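PDB 4UOJ: beta-mannosidase from Hypocrea lixii, which probably hydrolyses terminal, non-reducing beta-D-mannose residues from beta-D-mannosides, as a retaining glycoside hydrolase of family 2. Local coordinates for residues 240-245 and 524-529; 324-329 and 344-349; 516-521 and 534-539. All coordinates share one frame; numbering follows the deposited sequence.

Contact 1 of 3, residues 240-245 and 524-529. With NAG (2-acetamido-2-deoxy-beta-D-glucopyranose), chain F; NAG (2-acetamido-2-deoxy-beta-D-glucopyranose), chain B.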
loop_
_atom_site.group_PDB
_atom_site.type_symbol
_atom_site.label_atom_id
_atom_site.label_comp_id
_atom_site.label_asym_id
_atom_site.label_seq_id
_atom_site.Cartn_x
_atom_site.Cartn_y
_atom_site.Cartn_z
ATOM N N GLN A 240 24.746 14.306 1.554
ATOM C CA GLN A 240 23.720 13.515 0.868
ATOM C C GLN A 240 22.774 14.388 0.048
ATOM O O GLN A 240 22.336 15.466 0.498
ATOM C CB GLN A 240 22.926 12.660 1.873
ATOM C CG GLN A 240 21.913 11.703 1.243
ATOM C CD GLN A 240 21.296 10.694 2.205
ATOM O OE1 GLN A 240 21.698 10.556 3.366
ATOM N NE2 GLN A 240 20.318 9.941 1.708
ATOM N N PHE A 241 22.433 13.889 -1.143
ATOM C CA PHE A 241 21.445 14.524 -2.006
ATOM C C PHE A 241 20.439 13.494 -2.518
ATOM O O PHE A 241 20.787 12.322 -2.704
ATOM C CB PHE A 241 22.113 15.313 -3.171
ATOM C CG PHE A 241 21.109 16.087 -4.016
ATOM C CD1 PHE A 241 20.354 17.143 -3.462
ATOM C CD2 PHE A 241 20.863 15.714 -5.351
ATOM C CE1 PHE A 241 19.397 17.809 -4.233
ATOM C CE2 PHE A 241 19.912 16.393 -6.121
ATOM C CZ PHE A 241 19.190 17.438 -5.559
ATOM N N ASN A 242 19.199 13.933 -2.754
ATOM C CA ASN A 242 18.132 13.063 -3.254
ATOM C C ASN A 242 18.571 12.355 -4.546
ATOM O O ASN A 242 19.238 12.972 -5.371
ATOM C CB ASN A 242 16.848 13.881 -3.515
ATOM C CG ASN A 242 16.590 14.960 -2.493
ATOM O OD1 ASN A 242 17.302 15.974 -2.423
ATOM N ND2 ASN A 242 15.559 14.768 -1.691
ATOM N N ASN A 243 18.218 11.061 -4.691
ATOM C CA ASN A 243 18.499 10.213 -5.866
ATOM C C ASN A 243 19.949 9.796 -6.109
ATOM O O ASN A 243 20.226 9.053 -7.052
ATOM C CB ASN A 243 17.874 10.800 -7.126
ATOM C CG ASN A 243 16.373 10.834 -7.072
ATOM O OD1 ASN A 243 15.781 11.656 -6.383
ATOM N ND2 ASN A 243 15.742 9.931 -7.812
ATOM N N PHE A 244 20.862 10.208 -5.228
ATOM C CA PHE A 244 22.276 9.812 -5.328
ATOM C C PHE A 244 22.700 9.003 -4.104
ATOM O O PHE A 244 22.229 9.281 -2.987
ATOM C CB PHE A 244 23.169 11.044 -5.534
ATOM C CG PHE A 244 22.970 11.700 -6.871
ATOM C CD1 PHE A 244 22.003 12.695 -7.044
ATOM C CD2 PHE A 244 23.727 11.310 -7.967
ATOM C CE1 PHE A 244 21.794 13.294 -8.290
ATOM C CE2 PHE A 244 23.527 11.901 -9.216
ATOM C CZ PHE A 244 22.559 12.891 -9.371
ATOM N N ALA A 245 23.551 7.985 -4.327
ATOM C CA ALA A 245 24.056 7.113 -3.267
ATOM C C ALA A 245 24.915 7.889 -2.262
ATOM O O ALA A 245 25.957 8.445 -2.637
ATOM C CB ALA A 245 24.850 5.956 -3.854
ATOM N N VAL A 524 10.195 21.418 -4.062
ATOM C CA VAL A 524 9.550 21.415 -2.750
ATOM C C VAL A 524 10.126 20.246 -1.910
ATOM O O VAL A 524 10.426 20.432 -0.726
ATOM C CB VAL A 524 7.991 21.402 -2.828
ATOM C CG1 VAL A 524 7.353 21.267 -1.438
ATOM C CG2 VAL A 524 7.457 22.651 -3.520
ATOM N N LEU A 525 10.325 19.062 -2.532
ATOM C CA LEU A 525 10.902 17.923 -1.831
ATOM C C LEU A 525 12.364 18.185 -1.425
ATOM O O LEU A 525 12.702 17.994 -0.248
ATOM C CB LEU A 525 10.770 16.612 -2.632
ATOM C CG LEU A 525 11.470 15.370 -2.046
ATOM C CD1 LEU A 525 10.923 15.001 -0.667
ATOM C CD2 LEU A 525 11.343 14.207 -2.973
ATOM N N ALA A 526 13.209 18.601 -2.400
ATOM C CA ALA A 526 14.647 18.882 -2.198
ATOM C C ALA A 526 14.885 19.916 -1.082
ATOM O O ALA A 526 15.810 19.760 -0.291
ATOM C CB ALA A 526 15.302 19.335 -3.503
ATOM N N ALA A 527 13.999 20.919 -0.991
ATOM C CA ALA A 527 14.052 21.955 0.023
ATOM C C ALA A 527 13.791 21.421 1.413
ATOM O O ALA A 527 14.312 21.947 2.382
ATOM C CB ALA A 527 13.059 23.051 -0.302
ATOM N N ASN A 528 12.970 20.380 1.511
ATOM C CA ASN A 528 12.542 19.845 2.790
ATOM C C ASN A 528 13.101 18.483 3.145
ATOM O O ASN A 528 12.819 17.967 4.229
ATOM C CB ASN A 528 11.016 19.874 2.869
ATOM C CG ASN A 528 10.475 21.284 2.880
ATOM O OD1 ASN A 528 10.454 21.958 3.910
ATOM N ND2 ASN A 528 10.067 21.758 1.721
ATOM N N SER A 529 13.910 17.913 2.250
ATOM C CA SER A 529 14.515 16.599 2.459
ATOM C C SER A 529 15.737 16.409 1.584
ATOM O O SER A 529 15.676 16.674 0.375
ATOM C CB SER A 529 13.496 15.510 2.148
ATOM O OG SER A 529 13.928 14.247 2.619
HETATM C C1 NAG F . 15.322 25.105 3.228
HETATM C C2 NAG F . 14.314 26.237 3.134
HETATM C C3 NAG F . 13.772 26.308 1.717
HETATM C C4 NAG F . 14.840 26.397 0.659
HETATM C C5 NAG F . 15.856 25.302 0.960
HETATM C C6 NAG F . 17.104 25.350 0.107
HETATM C C7 NAG F . 13.206 26.501 5.273
HETATM C C8 NAG F . 11.997 26.268 6.087
HETATM N N2 NAG F . 13.204 26.059 4.027
HETATM O O3 NAG F . 12.949 27.437 1.591
HETATM O O4 NAG F . 14.249 26.281 -0.641
HETATM O O5 NAG F . 16.297 25.437 2.287
HETATM O O6 NAG F . 17.608 26.671 0.168
HETATM O O7 NAG F . 14.132 27.056 5.798
HETATM C C1 NAG B . 17.215 22.061 7.190
HETATM C C2 NAG B . 18.200 22.500 6.101
HETATM C C3 NAG B . 17.732 23.836 5.550
HETATM C C4 NAG B . 16.313 23.715 5.005
HETATM C C5 NAG B . 15.389 23.182 6.103
HETATM C C6 NAG B . 14.002 22.825 5.579
HETATM C C7 NAG B . 20.506 21.767 6.518
HETATM C C8 NAG B . 21.753 21.980 7.355
HETATM N N2 NAG B . 19.508 22.630 6.712
HETATM O O3 NAG B . 18.621 24.270 4.530
HETATM O O4 NAG B . 15.873 24.990 4.540
HETATM O O5 NAG B . 15.909 21.967 6.641
HETATM O O6 NAG B . 13.229 22.246 6.610
HETATM O O7 NAG B . 20.416 20.852 5.705
HETATM O O HOH W 1 17.938 18.167 -0.771
#
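Asn242 reaches from a loop to the last part of a helix and holds the backbone just after it with its amide. ND2 donates to the carbonyl O of Ser529 at 2.8 Å, with an N-H...O angle of 156°. The acceptor lies close to the plane of the Asn242 amide. The donor stands 52° above the carbonyl plane of Ser529. The same ND2 also hydrogen-bonds to the backbone O of Ile532, and both bonds help to fix the amide's rotation. The bond to Ser529 is the tight part; around it OD1 lies 3.9 Å from CA of Ala526, and ND2 4.1 Å from CG of Leu525.

The other side is looser and wet. A water lies 2.8 Å from OD1 of Asn242 and 2.7 Å from the carbonyl O of Ala526. It has more acceptors in reach than protons, so it may not donate to both at once. Beside it the partly exposed ring of Phe241 makes a light contact, CE1 to CB of Ala526 at 4.4 Å. Past Ala527 and Asn528 lie two N-acetylglucosamine units of bound glycan.

Phe241 to Phe244 form a type II beta turn, which presents Asn242 to the helix. The turn belongs to the loop between strands 227-237 and 252-261; its partner is the last part of helix 506-528 and the start of the next loop. Asn243 bonds to the O of Tyr534, while Phe241 touches Ile546 of strand 545-546. On the helix side, Leu525 and Asn528 pack on Val472 of helix 458-475, and Ser529 lies against Asp234 of strand 227-237.

Contact 2 of 3, residues 324-329 and 344-349; sequences YNITVS and RRVGFR. With NAG (2-acetamido-2-deoxy-beta-D-glucopyranose), chain S.
Tyr324 and Phe348 meet as an offset edge-to-face pair. The edge of Phe348 is turned to the face of Tyr324, with the ring centroids 5.4 Å apart and the planes at 89°. CD1 of Phe348 comes to 3.6 Å from CD2 of Tyr324. Tyr324 turns its CG away from its carbonyl carbon (chi1 -70°), and its ring lies over the edge of Phe348. Next to them Ile326 lies against Val346, CG2 to CG1 at 3.8 Å. Tyr324, Ile326, Arg344 and Val346 point to one face of the sheet.

Asn325 and Arg345 point to the other face. OD1 of Asn325 lies 3.3 Å from CG of Arg345. ND2 of Asn325 is bonded covalently to C1 of an N-acetylglucosamine, so this is an N-glycosylation site. The sugar's O6 reaches CB of Arg345, and the sugar is also hydrogen-bonded to NE2 of Gln343.

The backbones set this pattern as a beta hairpin of strands 324-331 and 340-346. Tyr324 with Val346 and Ile326 with Arg344 are antiparallel hydrogen-bonded pairs; Asn325 with Arg345 is a non-hydrogen-bonded pair. The shortest of the four bonds runs from Tyr324 N to Val346 O, 2.7 Å. CA of Arg345 adds a CA-H...O contact to Tyr324 O at 3.3 Å. Strand 340-346 is an outermost strand of its four-stranded sheet, in what is probably the immunoglobulin-like beta-sandwich domain of family 2 enzymes.

Further out, Ile326 packs on Val254 of strand 252-261 and Val346 on Ile233 and Ile235 of strand 227-237, both in the facing sheet, where Phe348 also meets Trp252 edge-to-face. Tyr324 OH hydrogen-bonds to Lys311 N, and Arg345 forms a salt bridge with Glu438.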
loop_
_atom_site.group_PDB
_atom_site.type_symbol
_atom_site.label_atom_id
_atom_site.label_comp_id
_atom_site.label_asym_id
_atom_site.label_seq_id
_atom_site.Cartn_x
_atom_site.Cartn_y
_atom_site.Cartn_z
ATOM N N TYR A 324 14.744 5.956 17.571
ATOM C CA TYR A 324 15.168 6.917 18.586
ATOM C C TYR A 324 14.103 7.973 18.753
ATOM O O TYR A 324 13.438 8.333 17.793
ATOM C CB TYR A 324 16.499 7.584 18.199
ATOM C CG TYR A 324 17.706 6.672 18.254
ATOM C CD1 TYR A 324 18.466 6.554 19.416
ATOM C CD2 TYR A 324 18.111 5.951 17.137
ATOM C CE1 TYR A 324 19.578 5.720 19.467
ATOM C CE2 TYR A 324 19.231 5.125 17.172
ATOM C CZ TYR A 324 19.959 5.007 18.338
ATOM O OH TYR A 324 21.064 4.193 18.371
ATOM N N ASN A 325 13.949 8.456 19.980
ATOM C CA ASN A 325 13.019 9.539 20.283
ATOM C C ASN A 325 13.770 10.852 20.383
ATOM O O ASN A 325 14.572 11.046 21.293
ATOM C CB ASN A 325 12.250 9.266 21.581
ATOM C CG ASN A 325 11.015 8.410 21.363
ATOM O OD1 ASN A 325 10.912 7.672 20.391
ATOM N ND2 ASN A 325 10.077 8.501 22.280
ATOM N N ILE A 326 13.495 11.760 19.457
ATOM C CA ILE A 326 14.139 13.079 19.426
ATOM C C ILE A 326 13.178 14.144 19.949
ATOM O O ILE A 326 12.053 14.254 19.473
ATOM C CB ILE A 326 14.763 13.440 18.047
ATOM C CG1 ILE A 326 15.419 14.838 18.079
ATOM C CG2 ILE A 326 13.740 13.331 16.912
ATOM C CD1 ILE A 326 16.299 15.207 16.895
ATOM N N THR A 327 13.628 14.906 20.947
ATOM C CA THR A 327 12.840 15.979 21.530
ATOM C C THR A 327 13.599 17.262 21.273
ATOM O O THR A 327 14.719 17.415 21.750
ATOM C CB THR A 327 12.533 15.702 23.017
ATOM O OG1 THR A 327 11.951 14.401 23.139
ATOM C CG2 THR A 327 11.573 16.731 23.619
ATOM N N VAL A 328 13.004 18.158 20.472
ATOM C CA VAL A 328 13.596 19.439 20.107
ATOM C C VAL A 328 12.970 20.507 20.978
ATOM O O VAL A 328 11.748 20.618 21.022
ATOM C CB VAL A 328 13.431 19.773 18.604
ATOM C CG1 VAL A 328 14.261 20.994 18.219
ATOM C CG2 VAL A 328 13.799 18.581 17.718
ATOM N N SER A 329 13.816 21.266 21.695
ATOM C CA SER A 329 13.384 22.343 22.602
ATOM C C SER A 329 13.853 23.697 22.093
ATOM O O SER A 329 15.035 23.893 21.834
ATOM C CB SER A 329 13.890 22.103 24.020
ATOM O OG SER A 329 13.208 21.021 24.622
ATOM N N ARG A 344 9.456 13.572 18.053
ATOM C CA ARG A 344 9.253 12.628 16.948
ATOM C C ARG A 344 10.092 11.382 17.181
ATOM O O ARG A 344 11.141 11.452 17.797
ATOM C CB ARG A 344 9.613 13.241 15.582
ATOM C CG ARG A 344 8.703 14.369 15.094
ATOM C CD ARG A 344 7.286 13.921 14.800
ATOM N NE ARG A 344 6.439 15.012 14.280
ATOM C CZ ARG A 344 5.751 15.861 15.040
ATOM N NH1 ARG A 344 5.832 15.783 16.356
ATOM N NH2 ARG A 344 5.001 16.802 14.492
ATOM N N ARG A 345 9.619 10.238 16.685
ATOM C CA ARG A 345 10.365 8.993 16.700
ATOM C C ARG A 345 11.002 8.850 15.298
ATOM O O ARG A 345 10.321 8.919 14.266
ATOM C CB ARG A 345 9.462 7.808 17.063
ATOM C CG ARG A 345 10.248 6.533 17.358
ATOM C CD ARG A 345 9.380 5.417 17.890
ATOM N NE ARG A 345 8.457 4.942 16.878
ATOM C CZ ARG A 345 7.591 3.960 17.059
ATOM N NH1 ARG A 345 7.538 3.329 18.219
ATOM N NH2 ARG A 345 6.791 3.595 16.070
ATOM N N VAL A 346 12.326 8.722 15.290
ATOM C CA VAL A 346 13.146 8.684 14.077
ATOM C C VAL A 346 14.050 7.458 14.015
ATOM O O VAL A 346 14.259 6.771 15.009
ATOM C CB VAL A 346 14.024 9.969 13.965
ATOM C CG1 VAL A 346 13.163 11.207 13.799
ATOM C CG2 VAL A 346 14.944 10.135 15.183
ATOM N N GLY A 347 14.624 7.244 12.842
ATOM C CA GLY A 347 15.570 6.179 12.584
ATOM C C GLY A 347 16.784 6.699 11.851
ATOM O O GLY A 347 16.685 7.643 11.073
ATOM N N PHE A 348 17.940 6.089 12.104
ATOM C CA PHE A 348 19.179 6.454 11.413
ATOM C C PHE A 348 19.391 5.417 10.325
ATOM O O PHE A 348 19.730 4.270 10.607
ATOM C CB PHE A 348 20.369 6.525 12.383
ATOM C CG PHE A 348 20.357 7.740 13.279
ATOM C CD1 PHE A 348 19.613 7.753 14.467
ATOM C CD2 PHE A 348 21.126 8.861 12.956
ATOM C CE1 PHE A 348 19.610 8.869 15.286
ATOM C CE2 PHE A 348 21.133 9.979 13.790
ATOM C CZ PHE A 348 20.374 9.983 14.946
ATOM N N ARG A 349 19.103 5.817 9.091
ATOM C CA ARG A 349 19.221 4.958 7.909
ATOM C C ARG A 349 19.259 5.750 6.620
ATOM O O ARG A 349 18.721 6.856 6.550
ATOM C CB ARG A 349 18.044 3.927 7.843
ATOM C CG ARG A 349 16.623 4.523 7.754
ATOM C CD ARG A 349 16.166 4.623 6.303
ATOM N NE ARG A 349 14.900 5.339 6.143
ATOM C CZ ARG A 349 14.793 6.644 5.971
ATOM N NH1 ARG A 349 15.868 7.413 5.962
ATOM N NH2 ARG A 349 13.609 7.192 5.807
HETATM C C1 NAG S . 9.073 7.541 22.282
HETATM C C2 NAG S . 8.469 7.033 23.584
HETATM C C3 NAG S . 7.197 6.251 23.303
HETATM C C4 NAG S . 6.252 7.052 22.412
HETATM C C5 NAG S . 6.966 7.550 21.166
HETATM C C6 NAG S . 6.022 8.423 20.330
HETATM C C7 NAG S . 10.306 6.667 25.118
HETATM C C8 NAG S . 11.211 5.669 25.787
HETATM N N2 NAG S . 9.414 6.155 24.254
HETATM O O3 NAG S . 6.574 5.952 24.567
HETATM O O4 NAG S . 5.148 6.219 22.029
HETATM O O5 NAG S . 8.102 8.322 21.569
HETATM O O6 NAG S . 6.726 8.860 19.158
HETATM O O7 NAG S . 10.396 7.887 25.343
#

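Contact 3 of 3, residues 516-521 and 534-539; sequences LFITTL and YSPCSA
Tyr534 OH donates to the carbonyl O of Phe517 at 2.6 Å. The hydroxyl lies in the carbonyl plane, on a lone pair, and the acceptor sits at the edge of the tyrosine ring. The side chain of Tyr534 is extended from the backbone N (chi1 -174°), and its hydroxyl reaches the helix.

The carbonyl falls in an unusual part of that helix. Leu521 N bonds to Leu516 O at 3.0 Å, five residues back, in a wider pi-type turn over 516-520. The tyrosine hydroxyl thus gives Phe517 O a partner from outside the helix. CB of Leu521 lies beside this bond, 3.6 Å from Tyr534 OH.

Pro536 makes the second point of contact. Its CB meets CG1 of Ile518 at 3.6 Å, and CD1 of Ile518 also reaches the proline ring. CB of Phe517 packs against the carbonyl O of Pro536 at 3.9 Å. All five touching residues are buried.

Strand 534-535 runs parallel to strand 481-485 in the mixed sheet, consistent with the TIM-barrel catalytic domain of family 2 enzymes. The contact packs helix 506-528 against the end of that strand and the loop after it. Ile518 and Tyr534 both touch Ile554 of strand 554-556, Leu521 leans on Val464 and Ile468 of helix 458-475, and the Phe517 ring meets Phe490 of helix 490-501.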
loop_
_atom_site.group_PDB
_atom_site.type_symbol
_atom_site.label_atom_id
_atom_site.label_comp_id
_atom_site.label_asym_id
_atom_site.label_seq_id
_atom_site.Cartn_x
_atom_site.Cartn_y
_atom_site.Cartn_z
ATOM N N LEU A 516 4.727 20.994 -13.044
ATOM C CA LEU A 516 4.134 20.620 -11.772
ATOM C C LEU A 516 4.921 19.509 -11.070
ATOM O O LEU A 516 5.448 19.732 -9.980
ATOM C CB LEU A 516 2.661 20.263 -11.940
ATOM C CG LEU A 516 1.854 19.996 -10.647
ATOM C CD1 LEU A 516 1.803 21.203 -9.725
ATOM C CD2 LEU A 516 0.436 19.516 -10.997
ATOM N N PHE A 517 5.062 18.355 -11.722
ATOM C CA PHE A 517 5.698 17.160 -11.139
ATOM C C PHE A 517 7.227 17.172 -11.005
ATOM O O PHE A 517 7.772 16.402 -10.229
ATOM C CB PHE A 517 5.152 15.875 -11.807
ATOM C CG PHE A 517 3.648 15.763 -11.686
ATOM C CD1 PHE A 517 3.061 15.271 -10.527
ATOM C CD2 PHE A 517 2.820 16.234 -12.685
ATOM C CE1 PHE A 517 1.676 15.239 -10.382
ATOM C CE2 PHE A 517 1.434 16.194 -12.545
ATOM C CZ PHE A 517 0.870 15.702 -11.390
ATOM N N ILE A 518 7.922 18.044 -11.740
ATOM C CA ILE A 518 9.377 18.083 -11.649
ATOM C C ILE A 518 9.856 19.424 -11.058
ATOM O O ILE A 518 10.319 19.459 -9.929
ATOM C CB ILE A 518 10.067 17.687 -12.993
ATOM C CG1 ILE A 518 9.647 16.277 -13.445
ATOM C CG2 ILE A 518 11.577 17.777 -12.865
ATOM C CD1 ILE A 518 9.994 15.883 -14.904
ATOM N N THR A 519 9.708 20.516 -11.825
ATOM C CA THR A 519 10.146 21.856 -11.457
ATOM C C THR A 519 9.598 22.252 -10.093
ATOM O O THR A 519 10.350 22.643 -9.223
ATOM C CB THR A 519 9.827 22.860 -12.581
ATOM O OG1 THR A 519 10.328 22.359 -13.832
ATOM C CG2 THR A 519 10.428 24.239 -12.303
ATOM N N THR A 520 8.303 22.215 -9.906
ATOM C CA THR A 520 7.772 22.521 -8.595
ATOM C C THR A 520 7.947 21.457 -7.537
ATOM O O THR A 520 8.475 21.719 -6.483
ATOM C CB THR A 520 6.279 22.860 -8.706
ATOM O OG1 THR A 520 6.051 23.568 -9.928
ATOM C CG2 THR A 520 5.842 23.699 -7.559
ATOM N N LEU A 521 7.507 20.250 -7.838
ATOM C CA LEU A 521 7.454 19.195 -6.843
ATOM C C LEU A 521 8.786 18.676 -6.362
ATOM O O LEU A 521 8.945 18.435 -5.194
ATOM C CB LEU A 521 6.540 18.059 -7.286
ATOM C CG LEU A 521 5.056 18.363 -7.429
ATOM C CD1 LEU A 521 4.212 17.115 -7.444
ATOM C CD2 LEU A 521 4.538 19.339 -6.408
ATOM N N TYR A 534 13.279 10.849 -5.344
ATOM C CA TYR A 534 12.072 11.204 -6.079
ATOM C C TYR A 534 12.025 10.652 -7.495
ATOM O O TYR A 534 13.060 10.452 -8.130
ATOM C CB TYR A 534 11.928 12.740 -6.123
ATOM C CG TYR A 534 10.635 13.262 -6.733
ATOM C CD1 TYR A 534 9.430 13.168 -6.042
ATOM C CD2 TYR A 534 10.626 13.854 -7.978
ATOM C CE1 TYR A 534 8.242 13.625 -6.588
ATOM C CE2 TYR A 534 9.432 14.329 -8.539
ATOM C CZ TYR A 534 8.240 14.213 -7.830
ATOM O OH TYR A 534 7.059 14.663 -8.365
ATOM N N SER A 535 10.796 10.445 -7.985
ATOM C CA SER A 535 10.463 10.072 -9.355
ATOM C C SER A 535 9.173 10.840 -9.707
ATOM O O SER A 535 8.251 10.846 -8.897
ATOM C CB SER A 535 10.247 8.575 -9.462
ATOM O OG SER A 535 9.827 8.200 -10.767
ATOM N N PRO A 536 9.113 11.556 -10.866
ATOM C CA PRO A 536 7.909 12.323 -11.179
ATOM C C PRO A 536 6.609 11.499 -11.303
ATOM O O PRO A 536 5.507 12.053 -11.174
ATOM C CB PRO A 536 8.278 13.044 -12.483
ATOM C CG PRO A 536 9.384 12.271 -13.063
ATOM C CD PRO A 536 10.141 11.699 -11.924
ATOM N N CYS A 537 6.743 10.192 -11.545
ATOM C CA CYS A 537 5.615 9.252 -11.613
ATOM C C CYS A 537 6.055 7.830 -11.266
ATOM O O CYS A 537 7.262 7.527 -11.264
ATOM C CB CYS A 537 4.911 9.309 -12.961
ATOM S SG CYS A 537 5.989 8.942 -14.352
ATOM N N SER A 538 5.059 6.990 -10.927
ATOM C CA SER A 538 5.209 5.599 -10.483
ATOM C C SER A 538 5.894 4.664 -11.490
ATOM O O SER A 538 6.421 3.620 -11.098
ATOM C CB SER A 538 3.843 5.040 -10.135
ATOM O OG SER A 538 2.988 5.057 -11.273
ATOM N N ALA A 539 5.844 5.007 -12.780
ATOM C CA ALA A 539 6.440 4.187 -13.827
ATOM C C ALA A 539 6.985 5.039 -14.965
ATOM O O ALA A 539 6.243 5.780 -15.620
ATOM C CB ALA A 539 5.424 3.178 -14.361
#

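From the N terminus, the chain first passes the loop 240-245, whose partner comes only after 278 intervening residues. The hairpin of contact 2 closes next, a short loop of 14 residues between 324-329 and 344-349, nested inside contact 1. Helix 506-528 follows. It supplies 516-521 to contact 3, and its last part with the start of the next loop supplies 524-529 to contact 1, which closes there. Contact 3 closes last, at 534-539, so contacts 1 and 3 cross. They also touch: Asn243 and Leu525 both meet Tyr534. Contact 2 stays within the beta-sandwich region, contact 3 within the barrel, and contact 1 ties the sandwich loop to the barrel helix.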